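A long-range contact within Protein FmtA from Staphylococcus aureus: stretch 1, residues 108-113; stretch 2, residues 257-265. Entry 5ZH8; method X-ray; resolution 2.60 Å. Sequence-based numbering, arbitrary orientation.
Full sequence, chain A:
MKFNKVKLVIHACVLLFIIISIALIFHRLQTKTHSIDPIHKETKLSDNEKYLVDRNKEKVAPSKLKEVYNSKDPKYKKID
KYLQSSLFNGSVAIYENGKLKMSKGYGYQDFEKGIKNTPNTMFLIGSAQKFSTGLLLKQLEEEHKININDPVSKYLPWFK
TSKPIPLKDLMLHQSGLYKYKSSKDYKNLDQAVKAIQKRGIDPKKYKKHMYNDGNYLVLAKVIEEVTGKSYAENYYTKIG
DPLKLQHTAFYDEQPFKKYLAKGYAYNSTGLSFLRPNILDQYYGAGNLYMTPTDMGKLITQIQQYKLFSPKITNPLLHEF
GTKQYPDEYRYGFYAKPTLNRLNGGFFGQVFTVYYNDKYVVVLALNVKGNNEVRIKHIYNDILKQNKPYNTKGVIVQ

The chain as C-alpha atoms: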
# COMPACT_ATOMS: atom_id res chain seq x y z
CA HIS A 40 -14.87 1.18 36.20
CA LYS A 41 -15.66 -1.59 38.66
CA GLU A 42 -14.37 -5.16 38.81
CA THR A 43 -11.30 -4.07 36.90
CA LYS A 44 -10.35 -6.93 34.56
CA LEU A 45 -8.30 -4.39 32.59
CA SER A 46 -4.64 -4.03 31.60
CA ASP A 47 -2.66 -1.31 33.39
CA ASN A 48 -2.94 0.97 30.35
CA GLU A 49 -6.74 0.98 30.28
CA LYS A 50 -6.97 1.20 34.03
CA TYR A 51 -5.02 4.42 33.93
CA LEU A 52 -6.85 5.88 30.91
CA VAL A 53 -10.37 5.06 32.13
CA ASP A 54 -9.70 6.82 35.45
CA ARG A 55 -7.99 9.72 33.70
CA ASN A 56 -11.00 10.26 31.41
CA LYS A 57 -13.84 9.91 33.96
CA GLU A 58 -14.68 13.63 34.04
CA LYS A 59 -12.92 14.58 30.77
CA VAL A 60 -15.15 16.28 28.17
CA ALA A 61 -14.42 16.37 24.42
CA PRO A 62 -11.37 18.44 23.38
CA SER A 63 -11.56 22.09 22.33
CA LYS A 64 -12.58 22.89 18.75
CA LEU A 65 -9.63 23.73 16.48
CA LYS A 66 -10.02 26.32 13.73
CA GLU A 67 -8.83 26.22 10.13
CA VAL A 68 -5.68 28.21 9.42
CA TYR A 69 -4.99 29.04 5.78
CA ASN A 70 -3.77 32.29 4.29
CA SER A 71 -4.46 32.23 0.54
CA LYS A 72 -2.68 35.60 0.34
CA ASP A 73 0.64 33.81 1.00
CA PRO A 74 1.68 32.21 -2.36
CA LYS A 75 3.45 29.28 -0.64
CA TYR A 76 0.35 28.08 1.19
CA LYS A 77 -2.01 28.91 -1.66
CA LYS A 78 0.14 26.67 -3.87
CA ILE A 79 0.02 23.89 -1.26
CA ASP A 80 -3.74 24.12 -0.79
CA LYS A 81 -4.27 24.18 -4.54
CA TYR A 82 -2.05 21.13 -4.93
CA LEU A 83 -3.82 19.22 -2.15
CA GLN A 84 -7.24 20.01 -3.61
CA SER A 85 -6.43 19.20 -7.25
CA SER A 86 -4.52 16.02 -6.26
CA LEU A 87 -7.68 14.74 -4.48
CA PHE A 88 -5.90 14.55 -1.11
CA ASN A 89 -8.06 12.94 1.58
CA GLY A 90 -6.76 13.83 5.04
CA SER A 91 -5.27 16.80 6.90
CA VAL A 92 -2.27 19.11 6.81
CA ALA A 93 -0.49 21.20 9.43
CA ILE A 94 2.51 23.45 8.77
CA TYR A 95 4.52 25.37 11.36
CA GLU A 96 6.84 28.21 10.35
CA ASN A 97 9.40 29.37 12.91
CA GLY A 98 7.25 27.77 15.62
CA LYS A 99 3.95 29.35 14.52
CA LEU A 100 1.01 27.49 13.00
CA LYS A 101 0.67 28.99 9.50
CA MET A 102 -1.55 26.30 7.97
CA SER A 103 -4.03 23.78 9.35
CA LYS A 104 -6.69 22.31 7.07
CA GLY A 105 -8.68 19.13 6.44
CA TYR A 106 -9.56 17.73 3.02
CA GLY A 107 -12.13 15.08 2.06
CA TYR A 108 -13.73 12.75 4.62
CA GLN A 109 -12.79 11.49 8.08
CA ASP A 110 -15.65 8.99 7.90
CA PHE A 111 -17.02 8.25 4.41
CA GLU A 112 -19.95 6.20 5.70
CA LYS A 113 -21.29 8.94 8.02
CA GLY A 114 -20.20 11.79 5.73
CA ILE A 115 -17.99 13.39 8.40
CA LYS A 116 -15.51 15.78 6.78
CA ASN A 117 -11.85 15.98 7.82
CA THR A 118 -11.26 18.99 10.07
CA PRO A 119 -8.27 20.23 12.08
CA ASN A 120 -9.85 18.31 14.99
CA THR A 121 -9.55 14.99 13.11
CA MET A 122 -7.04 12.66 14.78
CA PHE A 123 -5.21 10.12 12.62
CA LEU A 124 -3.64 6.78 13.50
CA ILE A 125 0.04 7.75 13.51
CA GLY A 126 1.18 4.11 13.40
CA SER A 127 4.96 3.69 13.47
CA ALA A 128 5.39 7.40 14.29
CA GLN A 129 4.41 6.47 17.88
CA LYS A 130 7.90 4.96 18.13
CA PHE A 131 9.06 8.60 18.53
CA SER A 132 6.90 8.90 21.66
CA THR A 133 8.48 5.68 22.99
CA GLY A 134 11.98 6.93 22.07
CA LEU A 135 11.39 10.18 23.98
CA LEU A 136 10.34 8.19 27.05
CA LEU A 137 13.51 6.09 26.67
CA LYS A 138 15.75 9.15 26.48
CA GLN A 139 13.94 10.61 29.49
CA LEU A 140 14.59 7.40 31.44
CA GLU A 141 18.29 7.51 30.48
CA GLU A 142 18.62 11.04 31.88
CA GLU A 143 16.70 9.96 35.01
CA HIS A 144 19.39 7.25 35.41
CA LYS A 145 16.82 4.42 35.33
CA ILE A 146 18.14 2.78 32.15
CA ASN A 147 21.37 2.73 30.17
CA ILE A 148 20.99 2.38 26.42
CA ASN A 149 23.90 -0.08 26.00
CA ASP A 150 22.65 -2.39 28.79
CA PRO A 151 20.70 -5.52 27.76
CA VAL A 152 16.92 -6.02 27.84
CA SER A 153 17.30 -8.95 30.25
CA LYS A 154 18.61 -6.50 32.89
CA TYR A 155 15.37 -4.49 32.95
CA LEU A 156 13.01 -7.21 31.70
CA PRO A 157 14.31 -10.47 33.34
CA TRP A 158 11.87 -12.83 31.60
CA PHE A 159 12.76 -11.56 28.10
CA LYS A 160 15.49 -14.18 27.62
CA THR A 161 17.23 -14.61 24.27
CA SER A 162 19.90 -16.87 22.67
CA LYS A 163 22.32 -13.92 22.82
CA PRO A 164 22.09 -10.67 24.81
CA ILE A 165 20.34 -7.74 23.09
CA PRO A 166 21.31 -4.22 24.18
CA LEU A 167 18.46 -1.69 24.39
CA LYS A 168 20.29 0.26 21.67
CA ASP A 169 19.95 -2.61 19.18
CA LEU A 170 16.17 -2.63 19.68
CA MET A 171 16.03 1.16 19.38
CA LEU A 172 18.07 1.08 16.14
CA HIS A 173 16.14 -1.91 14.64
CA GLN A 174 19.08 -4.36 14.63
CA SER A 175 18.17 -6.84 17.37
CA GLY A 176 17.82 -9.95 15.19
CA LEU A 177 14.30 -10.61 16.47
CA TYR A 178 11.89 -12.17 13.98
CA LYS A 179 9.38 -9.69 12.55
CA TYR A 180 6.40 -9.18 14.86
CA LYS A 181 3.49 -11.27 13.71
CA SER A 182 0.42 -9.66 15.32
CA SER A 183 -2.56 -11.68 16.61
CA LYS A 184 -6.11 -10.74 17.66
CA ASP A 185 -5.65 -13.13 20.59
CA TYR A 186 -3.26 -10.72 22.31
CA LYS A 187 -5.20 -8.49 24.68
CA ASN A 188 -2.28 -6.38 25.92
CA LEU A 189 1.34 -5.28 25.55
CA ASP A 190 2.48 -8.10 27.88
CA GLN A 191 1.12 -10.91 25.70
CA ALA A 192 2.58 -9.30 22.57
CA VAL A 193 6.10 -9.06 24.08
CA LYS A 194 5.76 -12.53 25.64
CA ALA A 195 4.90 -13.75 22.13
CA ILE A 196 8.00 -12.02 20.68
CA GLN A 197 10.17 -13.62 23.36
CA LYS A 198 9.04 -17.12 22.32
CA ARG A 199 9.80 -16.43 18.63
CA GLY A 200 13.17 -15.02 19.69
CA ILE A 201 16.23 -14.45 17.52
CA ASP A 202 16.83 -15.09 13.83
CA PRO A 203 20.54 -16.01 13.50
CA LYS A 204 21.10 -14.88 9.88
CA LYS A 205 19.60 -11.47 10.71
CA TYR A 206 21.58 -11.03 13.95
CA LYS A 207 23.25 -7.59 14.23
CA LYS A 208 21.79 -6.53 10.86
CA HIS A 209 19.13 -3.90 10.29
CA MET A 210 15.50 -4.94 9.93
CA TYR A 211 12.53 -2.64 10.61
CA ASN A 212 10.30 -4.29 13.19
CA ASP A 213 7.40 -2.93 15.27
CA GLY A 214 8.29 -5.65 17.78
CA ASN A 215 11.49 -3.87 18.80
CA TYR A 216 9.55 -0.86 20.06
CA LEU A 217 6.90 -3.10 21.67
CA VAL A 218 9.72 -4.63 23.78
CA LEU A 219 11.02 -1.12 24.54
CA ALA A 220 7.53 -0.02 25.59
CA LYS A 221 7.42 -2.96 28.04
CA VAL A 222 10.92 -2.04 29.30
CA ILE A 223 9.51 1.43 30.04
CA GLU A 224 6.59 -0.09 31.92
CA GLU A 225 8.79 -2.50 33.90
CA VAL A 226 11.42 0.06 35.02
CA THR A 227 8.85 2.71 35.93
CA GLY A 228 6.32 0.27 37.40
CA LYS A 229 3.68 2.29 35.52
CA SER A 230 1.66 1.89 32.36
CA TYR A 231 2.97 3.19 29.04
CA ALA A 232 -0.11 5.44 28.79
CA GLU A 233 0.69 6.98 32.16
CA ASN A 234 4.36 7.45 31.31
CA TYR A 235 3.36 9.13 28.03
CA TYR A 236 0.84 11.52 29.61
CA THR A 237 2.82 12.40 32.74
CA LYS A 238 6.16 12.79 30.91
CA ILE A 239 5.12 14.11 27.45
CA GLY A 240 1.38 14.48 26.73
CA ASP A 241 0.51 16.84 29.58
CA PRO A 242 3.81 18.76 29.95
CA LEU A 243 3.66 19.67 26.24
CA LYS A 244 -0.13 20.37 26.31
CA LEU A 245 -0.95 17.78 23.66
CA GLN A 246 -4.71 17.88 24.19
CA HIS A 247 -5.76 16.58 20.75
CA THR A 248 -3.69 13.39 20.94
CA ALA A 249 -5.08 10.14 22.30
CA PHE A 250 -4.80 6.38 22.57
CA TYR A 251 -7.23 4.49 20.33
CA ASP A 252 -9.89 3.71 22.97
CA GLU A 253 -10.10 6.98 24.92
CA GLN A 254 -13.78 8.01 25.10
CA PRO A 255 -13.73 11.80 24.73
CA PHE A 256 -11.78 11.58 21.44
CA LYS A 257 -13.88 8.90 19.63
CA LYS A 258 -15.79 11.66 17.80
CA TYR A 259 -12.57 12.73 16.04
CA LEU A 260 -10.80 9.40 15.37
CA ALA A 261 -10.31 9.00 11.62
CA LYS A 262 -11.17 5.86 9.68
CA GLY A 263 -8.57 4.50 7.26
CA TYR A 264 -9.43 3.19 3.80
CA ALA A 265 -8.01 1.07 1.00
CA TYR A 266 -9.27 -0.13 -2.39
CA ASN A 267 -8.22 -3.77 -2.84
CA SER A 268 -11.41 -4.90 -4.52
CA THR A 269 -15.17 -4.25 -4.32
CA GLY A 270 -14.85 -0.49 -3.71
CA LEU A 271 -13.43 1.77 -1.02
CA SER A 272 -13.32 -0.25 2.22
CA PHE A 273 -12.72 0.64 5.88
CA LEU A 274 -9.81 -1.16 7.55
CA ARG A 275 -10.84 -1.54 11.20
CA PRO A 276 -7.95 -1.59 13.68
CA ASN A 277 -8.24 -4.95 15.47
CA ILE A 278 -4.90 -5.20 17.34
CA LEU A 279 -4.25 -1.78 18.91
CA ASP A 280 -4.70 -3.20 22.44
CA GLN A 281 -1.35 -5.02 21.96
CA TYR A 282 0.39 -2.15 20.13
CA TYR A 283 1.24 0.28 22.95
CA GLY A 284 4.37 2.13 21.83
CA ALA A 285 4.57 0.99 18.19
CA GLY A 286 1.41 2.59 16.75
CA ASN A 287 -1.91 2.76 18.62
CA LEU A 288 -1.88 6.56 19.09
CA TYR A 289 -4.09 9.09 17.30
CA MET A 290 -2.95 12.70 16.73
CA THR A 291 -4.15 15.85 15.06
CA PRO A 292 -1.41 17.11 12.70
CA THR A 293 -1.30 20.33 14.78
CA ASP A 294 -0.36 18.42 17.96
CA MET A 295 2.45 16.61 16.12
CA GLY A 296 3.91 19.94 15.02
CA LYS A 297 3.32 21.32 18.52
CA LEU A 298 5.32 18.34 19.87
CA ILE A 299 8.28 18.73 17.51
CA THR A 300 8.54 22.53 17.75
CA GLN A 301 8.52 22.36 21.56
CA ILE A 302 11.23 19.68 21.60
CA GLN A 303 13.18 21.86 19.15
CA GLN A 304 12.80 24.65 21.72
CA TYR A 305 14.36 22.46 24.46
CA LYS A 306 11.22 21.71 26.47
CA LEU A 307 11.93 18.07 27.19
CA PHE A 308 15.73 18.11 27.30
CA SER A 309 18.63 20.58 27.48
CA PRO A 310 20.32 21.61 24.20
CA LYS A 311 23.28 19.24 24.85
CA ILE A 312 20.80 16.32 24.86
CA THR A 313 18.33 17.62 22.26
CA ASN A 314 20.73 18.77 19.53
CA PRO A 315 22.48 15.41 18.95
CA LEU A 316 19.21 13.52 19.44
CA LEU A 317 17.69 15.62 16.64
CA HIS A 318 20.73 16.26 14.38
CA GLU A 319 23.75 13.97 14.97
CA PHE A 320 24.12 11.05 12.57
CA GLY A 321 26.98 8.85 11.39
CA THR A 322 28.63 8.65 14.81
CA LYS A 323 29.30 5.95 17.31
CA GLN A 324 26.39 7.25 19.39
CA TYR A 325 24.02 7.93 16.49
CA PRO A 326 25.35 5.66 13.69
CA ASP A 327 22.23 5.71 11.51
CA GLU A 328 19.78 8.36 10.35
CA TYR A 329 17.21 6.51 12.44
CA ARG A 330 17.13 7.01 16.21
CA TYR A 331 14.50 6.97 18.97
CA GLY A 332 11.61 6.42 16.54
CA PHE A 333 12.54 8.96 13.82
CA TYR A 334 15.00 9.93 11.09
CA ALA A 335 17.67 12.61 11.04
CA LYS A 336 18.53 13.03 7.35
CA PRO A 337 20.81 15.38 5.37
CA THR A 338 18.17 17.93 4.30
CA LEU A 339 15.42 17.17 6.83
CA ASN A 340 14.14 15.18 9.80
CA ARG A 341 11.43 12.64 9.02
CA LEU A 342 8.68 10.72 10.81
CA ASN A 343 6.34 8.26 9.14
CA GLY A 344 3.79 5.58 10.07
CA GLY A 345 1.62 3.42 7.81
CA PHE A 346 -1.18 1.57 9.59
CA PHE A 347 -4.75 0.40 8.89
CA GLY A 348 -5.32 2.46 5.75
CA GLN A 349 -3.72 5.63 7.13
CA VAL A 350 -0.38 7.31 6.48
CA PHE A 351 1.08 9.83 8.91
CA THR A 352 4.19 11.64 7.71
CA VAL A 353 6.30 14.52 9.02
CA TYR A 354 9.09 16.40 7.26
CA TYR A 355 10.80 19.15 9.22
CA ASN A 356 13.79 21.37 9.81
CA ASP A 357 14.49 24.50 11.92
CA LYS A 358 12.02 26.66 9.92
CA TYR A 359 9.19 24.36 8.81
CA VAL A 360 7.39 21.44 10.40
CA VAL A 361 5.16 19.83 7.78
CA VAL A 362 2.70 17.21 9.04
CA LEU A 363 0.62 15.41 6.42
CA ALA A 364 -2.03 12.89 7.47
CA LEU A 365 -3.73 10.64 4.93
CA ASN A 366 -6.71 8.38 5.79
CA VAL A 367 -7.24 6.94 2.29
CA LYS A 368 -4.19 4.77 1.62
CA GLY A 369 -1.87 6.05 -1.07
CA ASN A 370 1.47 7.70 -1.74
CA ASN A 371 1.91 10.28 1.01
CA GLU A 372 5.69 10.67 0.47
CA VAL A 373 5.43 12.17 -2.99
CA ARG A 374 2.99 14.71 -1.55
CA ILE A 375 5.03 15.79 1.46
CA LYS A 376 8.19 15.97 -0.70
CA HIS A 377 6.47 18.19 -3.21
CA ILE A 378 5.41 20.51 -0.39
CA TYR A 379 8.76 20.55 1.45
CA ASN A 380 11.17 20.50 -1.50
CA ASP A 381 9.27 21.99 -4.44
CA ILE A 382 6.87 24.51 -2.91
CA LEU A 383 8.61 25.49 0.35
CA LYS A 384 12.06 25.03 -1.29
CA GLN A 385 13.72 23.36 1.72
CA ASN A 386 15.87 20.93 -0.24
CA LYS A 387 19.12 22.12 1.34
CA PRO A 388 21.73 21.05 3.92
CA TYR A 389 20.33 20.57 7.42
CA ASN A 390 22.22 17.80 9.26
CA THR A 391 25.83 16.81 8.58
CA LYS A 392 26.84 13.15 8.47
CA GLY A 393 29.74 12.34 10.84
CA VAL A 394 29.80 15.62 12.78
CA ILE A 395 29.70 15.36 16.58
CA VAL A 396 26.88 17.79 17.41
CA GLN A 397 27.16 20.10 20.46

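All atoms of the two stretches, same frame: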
# COMPACT_ATOMS: atom_id res chain seq x y z
N TYR A 108 -12.94 13.31 3.52
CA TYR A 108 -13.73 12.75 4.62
C TYR A 108 -12.93 12.00 5.68
O TYR A 108 -12.03 11.22 5.37
CB TYR A 108 -14.80 11.82 4.05
CG TYR A 108 -15.83 12.57 3.23
CD1 TYR A 108 -15.63 12.81 1.87
CD2 TYR A 108 -16.99 13.06 3.82
CE1 TYR A 108 -16.57 13.49 1.13
CE2 TYR A 108 -17.93 13.75 3.08
CZ TYR A 108 -17.72 13.96 1.74
OH TYR A 108 -18.66 14.65 1.02
N GLN A 109 -13.29 12.25 6.93
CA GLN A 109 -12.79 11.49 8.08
C GLN A 109 -13.50 10.15 8.16
O GLN A 109 -12.89 9.11 8.44
CB GLN A 109 -13.03 12.29 9.36
CG GLN A 109 -12.68 11.58 10.65
CD GLN A 109 -13.21 12.33 11.85
OE1 GLN A 109 -13.01 13.54 11.97
NE2 GLN A 109 -13.91 11.62 12.73
N ASP A 110 -14.82 10.18 7.95
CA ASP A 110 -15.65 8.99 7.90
C ASP A 110 -16.53 9.11 6.66
O ASP A 110 -17.40 9.98 6.59
CB ASP A 110 -16.50 8.90 9.17
CG ASP A 110 -17.40 7.66 9.20
OD1 ASP A 110 -17.67 7.07 8.12
OD2 ASP A 110 -17.85 7.28 10.30
N PHE A 111 -16.29 8.23 5.68
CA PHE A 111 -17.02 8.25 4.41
C PHE A 111 -18.44 7.73 4.55
O PHE A 111 -19.33 8.14 3.79
CB PHE A 111 -16.30 7.42 3.35
CG PHE A 111 -15.25 8.19 2.59
CD1 PHE A 111 -15.62 9.04 1.56
CD2 PHE A 111 -13.91 8.06 2.91
CE1 PHE A 111 -14.67 9.75 0.86
CE2 PHE A 111 -12.96 8.77 2.21
CZ PHE A 111 -13.33 9.61 1.18
N GLU A 112 -18.65 6.84 5.51
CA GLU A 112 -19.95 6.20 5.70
C GLU A 112 -20.96 7.16 6.35
O GLU A 112 -22.14 7.18 5.99
CB GLU A 112 -19.81 4.93 6.53
CG GLU A 112 -19.12 3.77 5.81
CD GLU A 112 -17.62 3.95 5.64
OE1 GLU A 112 -16.92 4.22 6.65
OE2 GLU A 112 -17.13 3.81 4.50
N LYS A 113 -20.46 7.97 7.30
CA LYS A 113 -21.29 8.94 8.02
C LYS A 113 -21.18 10.35 7.44
O LYS A 113 -21.81 11.28 7.94
CB LYS A 113 -20.89 8.94 9.50
CG LYS A 113 -20.92 7.57 10.17
CD LYS A 113 -22.33 7.00 10.14
CE LYS A 113 -22.39 5.53 10.57
NZ LYS A 113 -21.82 4.62 9.54
N LYS A 257 -13.29 9.81 20.65
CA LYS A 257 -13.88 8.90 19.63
C LYS A 257 -14.54 9.64 18.47
O LYS A 257 -14.47 9.20 17.32
CB LYS A 257 -14.88 7.94 20.28
CG LYS A 257 -14.23 6.79 21.03
CD LYS A 257 -15.25 5.75 21.47
CE LYS A 257 -14.61 4.73 22.40
NZ LYS A 257 -13.53 3.95 21.74
N LYS A 258 -15.17 10.76 18.78
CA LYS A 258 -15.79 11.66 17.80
C LYS A 258 -14.85 12.04 16.65
O LYS A 258 -15.28 12.24 15.53
CB LYS A 258 -16.22 12.93 18.52
CG LYS A 258 -17.43 13.65 17.95
CD LYS A 258 -17.77 14.88 18.79
CE LYS A 258 -17.92 14.54 20.27
NZ LYS A 258 -18.57 15.61 21.08
N TYR A 259 -13.56 12.17 16.96
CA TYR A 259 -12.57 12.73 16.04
C TYR A 259 -11.59 11.70 15.45
O TYR A 259 -10.74 12.05 14.63
CB TYR A 259 -11.81 13.86 16.74
CG TYR A 259 -12.70 15.04 17.13
CD1 TYR A 259 -13.45 15.72 16.16
CD2 TYR A 259 -12.79 15.49 18.44
CE1 TYR A 259 -14.26 16.79 16.50
CE2 TYR A 259 -13.59 16.56 18.79
CZ TYR A 259 -14.33 17.21 17.81
OH TYR A 259 -15.14 18.29 18.12
N LEU A 260 -11.73 10.43 15.83
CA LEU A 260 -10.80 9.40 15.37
C LEU A 260 -11.10 9.01 13.93
O LEU A 260 -12.18 8.51 13.63
CB LEU A 260 -10.84 8.17 16.30
CG LEU A 260 -9.86 8.09 17.49
CD1 LEU A 260 -9.56 9.41 18.19
CD2 LEU A 260 -10.35 7.05 18.48
N ALA A 261 -10.14 9.24 13.04
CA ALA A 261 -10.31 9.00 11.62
C ALA A 261 -10.36 7.52 11.28
O ALA A 261 -9.76 6.69 11.94
CB ALA A 261 -9.18 9.66 10.83
N LYS A 262 -11.10 7.21 10.22
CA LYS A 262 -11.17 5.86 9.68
C LYS A 262 -10.24 5.80 8.47
O LYS A 262 -10.20 6.73 7.67
CB LYS A 262 -12.61 5.54 9.26
CG LYS A 262 -13.62 5.71 10.38
CD LYS A 262 -15.06 5.52 9.91
CE LYS A 262 -15.45 4.06 9.76
NZ LYS A 262 -16.86 3.90 9.29
N GLY A 263 -9.50 4.70 8.36
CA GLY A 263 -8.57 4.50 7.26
C GLY A 263 -9.21 3.65 6.18
O GLY A 263 -10.07 2.81 6.47
N TYR A 264 -8.80 3.86 4.94
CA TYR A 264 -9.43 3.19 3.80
C TYR A 264 -8.41 2.67 2.79
O TYR A 264 -7.32 3.23 2.63
CB TYR A 264 -10.40 4.14 3.11
CG TYR A 264 -11.56 4.55 3.98
CD1 TYR A 264 -12.72 3.80 4.02
CD2 TYR A 264 -11.49 5.69 4.77
CE1 TYR A 264 -13.79 4.17 4.82
CE2 TYR A 264 -12.55 6.07 5.58
CZ TYR A 264 -13.71 5.30 5.59
OH TYR A 264 -14.77 5.67 6.39
N ALA A 265 -8.78 1.60 2.11
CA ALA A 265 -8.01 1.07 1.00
C ALA A 265 -8.96 0.47 -0.03
O ALA A 265 -9.99 -0.07 0.33
CB ALA A 265 -7.02 0.04 1.50

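Residues 108-113 and 257-265 of FmtA are far apart in sequence; at least 149 positions separate any two residues that touch. The touching parts run at 78° to each other, so the chains cross steeply and do not pair as neighbouring strands. Stretch 1 turns a corner at Gln109, and this corner lies nearest Ala261, with the two CA atoms 5.0 Å apart. Together the stretches bury 425 Å².

Lys257 makes no contact with stretch 1. Lys258 takes part through its backbone, while its side chain points away. Its carbonyl accepts a hydrogen bond from the side-chain amide of Gln109, with NE2 of Gln109 3.2 Å from O of Lys258. Gln109 has an extended side chain, with chi1 and chi2 both t, and this carries the amide along stretch 2. The amide also lies against the backbone of Tyr259: NE2 of Gln109 is 3.6 Å from C of Tyr259. The side chains of Tyr259 and Leu260 leave their CA atoms away from stretch 1.

Ala261 packs against the aliphatic part of Gln109. CG of Gln109 is 3.6 Å from CA of Ala261 and 4.0 Å from its CB. The small methyl group lies beside the glutamine chain in a buried setting.

Lys262 bonds through both backbone and side chain. Its N donates to O of Gln109 at 3.2 Å, with a nearly straight angle of 165°. Its side chain points toward stretch 1 and brings the ammonium group to two carboxylates. NZ of Lys262 forms a close salt bridge with OE1 of Glu112 at 2.7 Å. A longer one joins NZ of Lys262 to OD1 of Asp110 at 3.5 Å, and its hydrogen bond is weak. OD1 of Asp110 also accepts a hydrogen bond from N of Lys113 at 3.0 Å, which helps hold the turn of stretch 1.

Gly263 makes no contact with stretch 1. Tyr264, in a strand, points its side chain toward stretch 1. Its hydroxyl both accepts and donates. N of Phe111 donates to OH of Tyr264 at 3.1 Å, and OH of Tyr264 donates to OE1 of Glu112 at 2.6 Å. Glu112 OE1 therefore serves both Lys262 and Tyr264. The Tyr264 ring also meets Phe111 edge-to-face. The edge of Phe111 is directed at the face of Tyr264, with the planes at 87° and CD2 of Phe111 3.6 Å from CE2 of Tyr264. Ala265 lies beyond reach of stretch 1.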